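Local coordinates for bromo domain-containing protein (Trypanosoma brucei brucei, PDB 5K29), which is of unknown function but carries a bromodomain, a module that in its relatives reads acetylated lysine, so it probably takes part in chromatin recognition, at residues M15-V19 / A59-A64. Sequence-based numbering, arbitrary orientation.
Sequences MVSLV and AADRAA
Val19 lays its two methyl branches over the backbone and alanine methyls of helix 53-64, joining it to helix 12-21 within the four-helix bundle of the bromodomain fold. The local axes approach to 8.4 Å at 168°, so the pair is nearly antiparallel, and the four alanines that touch helix 12-21 (Ala59, Ala60, Ala63, Ala64), with methyl side chains alone, let the valine branches reach the opposing main chain. CG1 of Val19, swung anti to its own nitrogen (chi1 179°), comes within 3.5 Å of Ala60 N and also touches Ala59 CB. Its other branch, CG2, reaches Ala63 CB at 3.9 Å, one turn beyond Ala59 toward the C-terminus of helix 53-64, so the valine straddles one turn of the partner. Ala63 is the closest point of the register, its CA 5.3 Å from that of Val16. The Ala63 methyl, CB, sits 3.8 Å from Met15 C, against the main chain itself. Met15 adds its CB here, while its bent chain leads away from helix 53-64, and the side chain also touches Tyr10, Leu74 and Tyr116. No hydrogen bond crosses the interface; the 270 Å² buried, both sides summed, comes from van der Waals packing. Leu77 of helix 75-92 also touches Val19, linking the pair to a third helix. At the more exposed margin, Val16 closes the contact through CG2, which lies 3.6 Å from Ala64 N.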
ATOM      1  N   MET A  15       3.135   9.372  -5.094  1.00 69.70           N
ATOM      2  CA  MET A  15       2.987   8.444  -3.959  1.00 65.57           C
ATOM      3  C   MET A  15       1.613   8.568  -3.342  1.00 68.55           C
ATOM      4  O   MET A  15       0.997   7.555  -3.030  1.00 66.00           O
ATOM      5  CB  MET A  15       4.101   8.642  -2.906  1.00 67.48           C
ATOM      6  CG  MET A  15       5.504   8.422  -3.456  1.00 70.25           C
ATOM      7  SD  MET A  15       5.885   6.676  -3.725  1.00 70.07           S
ATOM      8  CE  MET A  15       5.391   6.473  -5.409  1.00 67.38           C
ATOM      9  N   VAL A  16       1.106   9.796  -3.226  1.00 68.53           N
ATOM     10  CA  VAL A  16      -0.236  10.054  -2.695  1.00 69.48           C
ATOM     11  C   VAL A  16      -1.277   9.442  -3.640  1.00 74.40           C
ATOM     12  O   VAL A  16      -2.130   8.678  -3.191  1.00 72.60           O
ATOM     13  CB  VAL A  16      -0.488  11.563  -2.419  1.00 76.62           C
ATOM     14  CG1 VAL A  16      -1.946  11.823  -2.023  1.00 76.96           C
ATOM     15  CG2 VAL A  16       0.454  12.073  -1.337  1.00 77.75           C
ATOM     16  N   SER A  17      -1.145   9.715  -4.952  1.00 73.40           N
ATOM     17  CA  SER A  17      -2.016   9.164  -5.989  1.00 73.24           C
ATOM     18  C   SER A  17      -1.925   7.646  -6.014  1.00 69.94           C
ATOM     19  O   SER A  17      -2.954   6.990  -6.171  1.00 68.46           O
ATOM     20  CB  SER A  17      -1.655   9.743  -7.351  1.00 81.43           C
ATOM     21  OG  SER A  17      -2.202   8.963  -8.401  1.00 96.09           O
ATOM     22  N   LEU A  18      -0.710   7.085  -5.816  1.00 63.63           N
ATOM     23  CA  LEU A  18      -0.520   5.632  -5.764  1.00 60.08           C
ATOM     24  C   LEU A  18      -1.256   5.040  -4.568  1.00 60.44           C
ATOM     25  O   LEU A  18      -2.051   4.121  -4.757  1.00 59.48           O
ATOM     26  CB  LEU A  18       0.966   5.201  -5.800  1.00 58.81           C
ATOM     27  CG  LEU A  18       1.212   3.680  -5.668  1.00 59.09           C
ATOM     28  CD1 LEU A  18       0.528   2.900  -6.831  1.00 57.27           C
ATOM     29  CD2 LEU A  18       2.704   3.384  -5.620  1.00 60.26           C
ATOM     30  N   VAL A  19      -1.071   5.606  -3.364  1.00 57.45           N
ATOM     31  CA  VAL A  19      -1.832   5.156  -2.180  1.00 56.61           C
ATOM     32  C   VAL A  19      -3.354   5.320  -2.408  1.00 62.02           C
ATOM     33  O   VAL A  19      -4.110   4.403  -2.088  1.00 60.39           O
ATOM     34  CB  VAL A  19      -1.381   5.811  -0.858  1.00 59.91           C
ATOM     35  CG1 VAL A  19      -2.231   5.311   0.308  1.00 59.35           C
ATOM     36  CG2 VAL A  19       0.091   5.541  -0.593  1.00 58.04           C
ATOM     37  N   ALA A  59      -1.723   5.826   5.401  1.00 61.88           N
ATOM     38  CA  ALA A  59      -0.680   5.578   4.404  1.00 59.85           C
ATOM     39  C   ALA A  59      -0.557   6.789   3.444  1.00 66.76           C
ATOM     40  O   ALA A  59       0.565   7.175   3.112  1.00 67.92           O
ATOM     41  CB  ALA A  59      -0.986   4.308   3.620  1.00 57.37           C
ATOM     42  N   ALA A  60      -1.697   7.413   3.052  1.00 65.04           N
ATOM     43  CA  ALA A  60      -1.718   8.575   2.148  1.00 68.10           C
ATOM     44  C   ALA A  60      -1.069   9.791   2.808  1.00 76.16           C
ATOM     45  O   ALA A  60      -0.415  10.584   2.131  1.00 77.19           O
ATOM     46  CB  ALA A  60      -3.143   8.900   1.731  1.00 70.08           C
ATOM     47  N   ASP A  61      -1.232   9.898   4.146  1.00 74.07           N
ATOM     48  CA  ASP A  61      -0.663  10.923   5.010  1.00 77.51           C
ATOM     49  C   ASP A  61       0.860  10.752   5.034  1.00 77.12           C
ATOM     50  O   ASP A  61       1.589  11.716   4.776  1.00 78.04           O
ATOM     51  CB  ASP A  61      -1.262  10.779   6.426  1.00 81.59           C
ATOM     52  CG  ASP A  61      -0.980  11.898   7.403  1.00104.05           C
ATOM     53  OD1 ASP A  61      -0.785  13.055   6.949  1.00110.76           O
ATOM     54  OD2 ASP A  61      -1.026  11.638   8.625  1.00111.61           O
ATOM     55  N   ARG A  62       1.328   9.503   5.288  1.00 68.79           N
ATOM     56  CA  ARG A  62       2.741   9.134   5.281  1.00 67.82           C
ATOM     57  C   ARG A  62       3.334   9.426   3.885  1.00 72.99           C
ATOM     58  O   ARG A  62       4.440   9.959   3.790  1.00 75.73           O
ATOM     59  CB  ARG A  62       2.937   7.658   5.670  1.00 62.76           C
ATOM     60  CG  ARG A  62       2.567   7.369   7.128  0.50 70.88           C
ATOM     61  CD  ARG A  62       3.056   6.022   7.634  0.50 76.28           C
ATOM     62  NE  ARG A  62       2.128   4.927   7.337  0.50 79.74           N
ATOM     63  CZ  ARG A  62       1.929   3.871   8.125  0.50 90.87           C
ATOM     64  NH1 ARG A  62       2.573   3.765   9.282  0.50 73.67           N
ATOM     65  NH2 ARG A  62       1.079   2.921   7.766  0.50 76.37           N
ATOM     66  N   ALA A  63       2.556   9.163   2.810  1.00 67.74           N
ATOM     67  CA  ALA A  63       2.987   9.412   1.426  1.00 67.44           C
ATOM     68  C   ALA A  63       3.199  10.906   1.157  1.00 75.97           C
ATOM     69  O   ALA A  63       4.153  11.268   0.473  1.00 77.85           O
ATOM     70  CB  ALA A  63       1.999   8.809   0.426  1.00 64.96           C
ATOM     71  N   ALA A  64       2.338  11.762   1.714  1.00 74.81           N
ATOM     72  CA  ALA A  64       2.394  13.215   1.563  1.00 79.92           C
ATOM     73  C   ALA A  64       3.594  13.826   2.291  1.00 89.82           C
ATOM     74  O   ALA A  64       4.108  14.872   1.870  1.00 93.87           O
ATOM     75  CB  ALA A  64       1.104  13.832   2.078  1.00 82.51           C
TER